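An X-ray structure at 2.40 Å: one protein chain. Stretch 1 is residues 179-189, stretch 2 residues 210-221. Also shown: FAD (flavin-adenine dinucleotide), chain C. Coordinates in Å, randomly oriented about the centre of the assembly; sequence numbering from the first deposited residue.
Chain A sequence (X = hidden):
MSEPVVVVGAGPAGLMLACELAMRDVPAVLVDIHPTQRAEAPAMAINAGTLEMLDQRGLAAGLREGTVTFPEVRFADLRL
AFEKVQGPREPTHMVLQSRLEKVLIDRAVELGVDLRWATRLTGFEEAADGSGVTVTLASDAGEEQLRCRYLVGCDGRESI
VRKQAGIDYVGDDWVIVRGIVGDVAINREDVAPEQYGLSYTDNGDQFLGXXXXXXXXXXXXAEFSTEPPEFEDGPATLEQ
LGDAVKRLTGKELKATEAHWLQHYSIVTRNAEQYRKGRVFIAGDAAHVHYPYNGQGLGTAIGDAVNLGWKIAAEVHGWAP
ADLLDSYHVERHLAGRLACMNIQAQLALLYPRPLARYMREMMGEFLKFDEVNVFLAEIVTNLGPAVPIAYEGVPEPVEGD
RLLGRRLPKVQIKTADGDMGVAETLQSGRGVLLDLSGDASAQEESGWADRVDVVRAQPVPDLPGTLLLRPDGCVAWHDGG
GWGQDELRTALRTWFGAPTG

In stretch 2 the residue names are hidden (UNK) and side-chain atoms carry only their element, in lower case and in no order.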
# COMPACT_ATOMS: atom_id res chain seq x y z
N GLY A 179 -15.99 21.78 -0.22
CA GLY A 179 -15.83 22.68 0.89
C GLY A 179 -15.90 24.12 0.44
O GLY A 179 -16.38 24.43 -0.65
N ILE A 180 -15.41 25.00 1.30
CA ILE A 180 -15.15 26.37 0.89
C ILE A 180 -13.80 26.77 1.46
O ILE A 180 -13.26 26.11 2.36
CB ILE A 180 -16.26 27.39 1.30
CG1 ILE A 180 -16.22 27.67 2.79
CG2 ILE A 180 -17.65 26.94 0.83
CD1 ILE A 180 -15.63 29.00 3.12
N VAL A 181 -13.26 27.86 0.92
CA VAL A 181 -11.93 28.33 1.24
C VAL A 181 -11.93 29.83 0.99
O VAL A 181 -12.80 30.35 0.29
CB VAL A 181 -10.86 27.61 0.38
CG1 VAL A 181 -11.05 27.94 -1.09
CG2 VAL A 181 -9.43 27.96 0.82
N GLY A 182 -10.96 30.53 1.58
CA GLY A 182 -10.79 31.95 1.38
C GLY A 182 -10.36 32.58 2.69
O GLY A 182 -9.99 31.89 3.64
N ASP A 183 -10.43 33.92 2.73
CA ASP A 183 -10.02 34.71 3.88
C ASP A 183 -11.19 35.53 4.43
O ASP A 183 -11.72 36.42 3.75
CB ASP A 183 -8.85 35.63 3.55
CG ASP A 183 -7.75 34.91 2.74
OD1 ASP A 183 -6.92 34.23 3.38
OD2 ASP A 183 -7.69 35.06 1.50
N VAL A 184 -11.59 35.23 5.65
CA VAL A 184 -12.51 36.07 6.40
C VAL A 184 -11.71 37.13 7.14
O VAL A 184 -10.57 36.91 7.55
CB VAL A 184 -13.36 35.23 7.38
CG1 VAL A 184 -14.07 34.12 6.64
CG2 VAL A 184 -12.49 34.69 8.51
N ALA A 185 -12.30 38.31 7.32
CA ALA A 185 -11.84 39.18 8.38
C ALA A 185 -12.60 38.84 9.65
O ALA A 185 -13.79 38.53 9.62
CB ALA A 185 -12.00 40.66 8.05
N ILE A 186 -11.88 38.89 10.76
CA ILE A 186 -12.36 38.30 12.00
C ILE A 186 -11.27 38.60 13.02
O ILE A 186 -10.08 38.55 12.70
CB ILE A 186 -12.64 36.79 11.83
CG1 ILE A 186 -13.55 36.29 12.95
CG2 ILE A 186 -11.37 35.98 11.80
CD1 ILE A 186 -14.69 37.17 13.11
N ASN A 187 -11.68 39.01 14.22
CA ASN A 187 -10.73 39.20 15.30
C ASN A 187 -9.83 37.97 15.39
O ASN A 187 -10.14 36.93 14.81
CB ASN A 187 -11.52 39.47 16.59
CG ASN A 187 -10.67 40.02 17.71
OD1 ASN A 187 -9.48 40.26 17.55
ND2 ASN A 187 -11.29 40.23 18.87
N ARG A 188 -8.70 38.05 16.09
CA ARG A 188 -7.89 36.85 16.29
C ARG A 188 -7.90 36.41 17.74
O ARG A 188 -8.41 35.32 18.05
CB ARG A 188 -6.44 37.07 15.81
CG ARG A 188 -5.52 35.87 16.03
CD ARG A 188 -4.39 35.83 15.00
NE ARG A 188 -3.13 35.32 15.54
CZ ARG A 188 -1.97 35.97 15.49
NH1 ARG A 188 -0.88 35.42 16.02
NH2 ARG A 188 -1.89 37.16 14.92
N GLU A 189 -7.38 37.24 18.65
CA GLU A 189 -7.27 36.90 20.06
C GLU A 189 -8.60 36.40 20.61
O GLU A 189 -9.54 37.18 20.81
CB GLU A 189 -6.77 38.10 20.88
CG GLU A 189 -5.25 38.21 20.97
CD GLU A 189 -4.66 37.48 22.17
OE1 GLU A 189 -3.79 38.06 22.85
OE2 GLU A 189 -5.07 36.33 22.44
N UNK A 210 -6.41 29.13 9.83
CA UNK A 210 -5.05 29.65 9.92
C UNK A 210 -5.08 31.16 9.77
O UNK A 210 -5.57 31.67 8.73
c UNK A 210 -4.14 29.03 8.86
N UNK A 211 -4.58 31.92 10.73
CA UNK A 211 -4.62 33.37 10.61
C UNK A 211 -3.39 33.91 9.90
O UNK A 211 -2.31 33.32 9.94
c UNK A 211 -4.25 31.49 12.09
c UNK A 211 -4.66 33.83 12.08
c UNK A 211 -4.89 32.56 12.90
N UNK A 212 -3.58 35.04 9.22
CA UNK A 212 -2.51 35.67 8.46
C UNK A 212 -1.97 36.87 9.22
O UNK A 212 -0.82 36.88 9.66
c UNK A 212 -3.26 35.53 4.63
c UNK A 212 -3.00 36.08 7.07
c UNK A 212 -3.30 34.97 6.05
c UNK A 212 -4.63 34.34 6.32
N UNK A 213 -2.80 37.90 9.36
CA UNK A 213 -2.59 39.02 10.25
C UNK A 213 -3.57 38.89 11.41
O UNK A 213 -4.46 38.03 11.39
o UNK A 213 -4.14 40.49 9.06
c UNK A 213 -2.80 40.34 9.50
N UNK A 214 -3.44 39.70 12.47
CA UNK A 214 -4.35 39.56 13.61
C UNK A 214 -5.81 39.88 13.30
O UNK A 214 -6.65 39.79 14.21
c UNK A 214 -3.77 40.54 14.65
c UNK A 214 -2.35 40.65 12.77
c UNK A 214 -2.35 40.69 14.26
N UNK A 215 -6.14 40.24 12.06
CA UNK A 215 -7.51 40.55 11.69
C UNK A 215 -8.06 39.69 10.56
O UNK A 215 -9.28 39.62 10.41
o UNK A 215 -6.63 44.07 12.00
c UNK A 215 -7.62 42.03 11.28
c UNK A 215 -7.12 42.98 12.35
o UNK A 215 -7.21 42.62 13.55
N UNK A 216 -7.21 39.05 9.77
CA UNK A 216 -7.64 38.19 8.68
C UNK A 216 -7.24 36.76 9.01
O UNK A 216 -6.17 36.52 9.57
c UNK A 216 -7.11 37.55 6.25
c UNK A 216 -7.02 38.65 7.34
c UNK A 216 -7.66 39.96 6.87
N UNK A 217 -8.11 35.82 8.65
CA UNK A 217 -7.82 34.39 8.77
C UNK A 217 -8.17 33.70 7.47
O UNK A 217 -9.18 34.02 6.84
c UNK A 217 -8.60 33.77 9.93
s UNK A 217 -9.03 31.65 11.69
c UNK A 217 -10.68 31.27 11.13
c UNK A 217 -8.26 32.33 10.20
N UNK A 218 -7.31 32.77 7.05
CA UNK A 218 -7.63 31.88 5.95
C UNK A 218 -8.32 30.65 6.50
O UNK A 218 -7.96 30.14 7.57
c UNK A 218 -5.52 30.56 3.07
n UNK A 218 -5.57 31.85 2.43
n UNK A 218 -4.77 33.59 1.19
c UNK A 218 -6.38 31.48 5.17
n UNK A 218 -3.42 31.75 1.57
c UNK A 218 -4.58 32.40 1.74
c UNK A 218 -6.62 30.45 4.08
N UNK A 219 -9.35 30.19 5.78
CA UNK A 219 -10.23 29.13 6.27
C UNK A 219 -10.41 28.09 5.18
O UNK A 219 -10.57 28.43 4.00
c UNK A 219 -12.34 30.31 5.53
c UNK A 219 -11.59 29.70 6.71
c UNK A 219 -11.37 30.75 7.76
N UNK A 220 -10.35 26.82 5.56
CA UNK A 220 -10.47 25.72 4.61
C UNK A 220 -11.32 24.62 5.21
O UNK A 220 -11.10 24.22 6.36
c UNK A 220 -9.27 24.27 1.89
c UNK A 220 -9.23 21.68 2.82
c UNK A 220 -9.15 22.73 3.71
c UNK A 220 -9.33 21.92 1.46
c UNK A 220 -9.35 23.22 0.99
c UNK A 220 -9.17 24.04 3.25
c UNK A 220 -9.10 25.17 4.22
N UNK A 221 -12.28 24.13 4.44
CA UNK A 221 -13.10 23.01 4.85
C UNK A 221 -13.10 21.95 3.77
O UNK A 221 -13.07 22.25 2.57
c UNK A 221 -14.55 23.45 5.13
o UNK A 221 -15.13 23.92 3.92
PA FAD C . -4.85 27.89 -11.97
O1A FAD C . -4.30 28.24 -10.61
O2A FAD C . -6.28 27.40 -11.79
O5B FAD C . -4.65 29.14 -13.04
C5B FAD C . -5.26 29.09 -14.31
C4B FAD C . -5.42 30.55 -14.85
O4B FAD C . -5.84 30.61 -16.08
C3B FAD C . -6.50 31.30 -14.02
O3B FAD C . -6.07 32.57 -13.80
C2B FAD C . -7.74 31.29 -14.94
O2B FAD C . -8.65 32.36 -14.47
C1B FAD C . -7.19 31.56 -16.09
N9A FAD C . -7.93 31.14 -17.27
C8A FAD C . -8.71 30.04 -17.39
N7A FAD C . -9.15 29.99 -18.66
C5A FAD C . -8.63 31.05 -19.33
C6A FAD C . -8.74 31.48 -20.65
N6A FAD C . -9.41 31.08 -21.88
N1A FAD C . -8.11 32.58 -21.05
C2A FAD C . -7.34 33.28 -20.19
N3A FAD C . -7.22 32.85 -18.90
C4A FAD C . -7.86 31.74 -18.47
N1 FAD C . -2.04 24.18 -3.87
C2 FAD C . -0.98 23.86 -2.87
O2 FAD C . 0.16 23.77 -3.19
N3 FAD C . -1.37 23.67 -1.45
C4 FAD C . -2.78 23.80 -1.07
O4 FAD C . -3.12 23.65 0.06
C4X FAD C . -3.83 24.12 -2.10
N5 FAD C . -5.20 24.22 -1.66
C5X FAD C . -6.25 24.52 -2.66
C6 FAD C . -7.58 24.62 -2.23
C7 FAD C . -8.58 24.91 -3.14
C7M FAD C . -9.91 24.94 -2.38
C8 FAD C . -8.30 25.11 -4.50
C8M FAD C . -9.48 25.43 -5.43
C9 FAD C . -6.97 25.02 -4.94
C9A FAD C . -5.93 24.72 -4.03
N10 FAD C . -4.49 24.60 -4.49
C10 FAD C . -3.46 24.31 -3.50
C1' FAD C . -4.18 24.84 -5.91
C2' FAD C . -3.46 23.75 -6.73
O2' FAD C . -2.10 23.76 -6.51
C3' FAD C . -3.58 24.05 -8.22
O3' FAD C . -3.16 22.91 -8.90
C4' FAD C . -2.71 25.21 -8.75
O4' FAD C . -2.96 26.45 -8.15
C5' FAD C . -3.11 25.32 -10.22
O5' FAD C . -2.15 26.03 -10.96
P FAD C . -2.40 26.38 -12.55
O1P FAD C . -1.61 27.62 -12.91
O2P FAD C . -2.14 25.22 -13.49
O3P FAD C . -4.03 26.63 -12.66

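Position 210 carries one side-chain carbon and stays out of reach of stretch 1: Ala210. Its backbone pairs with that of 218, joining the two strands of stretch 2.

At 211 three carbons close a ring onto the backbone nitrogen, which defines Pro211; its CB lies 3.5 Å from Arg188 CD. Position 212 has four carbons forked at the second, hence Leu212, whose CD1 comes 3.7 Å from Asp183 OD1. One carbon then one oxygen at 213, where the CA-to-CB bond points away from stretch 1, gives Ser213. Its OG accepts a weak bond from the backbone N of 216, helping to close the turn.

Position 214 is again a three-carbon ring on nitrogen, Pro214. Arg188 reaches over this turn: its NH2 is 3.6 Å from Pro214 CG, which sits at the guanidinium edge, and its CB is 3.2 Å from Pro214 O. At 215 the second of two carbons bears two oxygens, so Asp215; the CA-to-CB bond points away, and the backbone does the work, Ile186 N donating to Asp215 O at 2.7 Å.

Position 216 has one carbon carrying two more, with one of them 3.7 Å from Asp183 CB. The branch at CB makes it Val216. An unbranched run of two carbons, sulfur and carbon at 217 can be only Met217; its CB packs 4.0 Å from Ile186 CG2 and 4.2 Å from Val184 CG2.

At 218 three carbons lead to a nitrogen and a carbon bearing two more nitrogens: Arg218. Its NE donates to Asp183 OD1 at 2.9 Å in a salt bridge, met at the guanidinium edge. Position 219, another three-carbon fork at CB, is Val219, with CG1 4.2 Å from Val184 CG2 and CG2 4.3 Å from Ile180 CD1.

A carbon and a six-carbon ring at 220 mean Phe220. Val181 CG2 meets the ring edge, 3.8 Å from Phe220 CD1, and FAD C7M lies at the edge too, 3.5 Å from Val181 CG1. One carbon and one oxygen finish 221 as Ser221, whose OG accepts from Ile180 N at 2.8 Å.

The contact is an antiparallel ladder with divided faces. Val181, Asp183, Ala185, Val216, Arg218 and Phe220 share one, where the salt bridge sits among apolar neighbours; Val184, Met217 and Val219 pack on the other. Backbone bonds set the register, as in Val219 N to Gly182 O, 2.8 Å, and Met217 N to Val184 O, 2.9 Å. Gly182 adopts angles that call for glycine, while at Gly179 a CB would clash with Ser221 O.

Stretch 2 210-221: APLSPDVMRVFS
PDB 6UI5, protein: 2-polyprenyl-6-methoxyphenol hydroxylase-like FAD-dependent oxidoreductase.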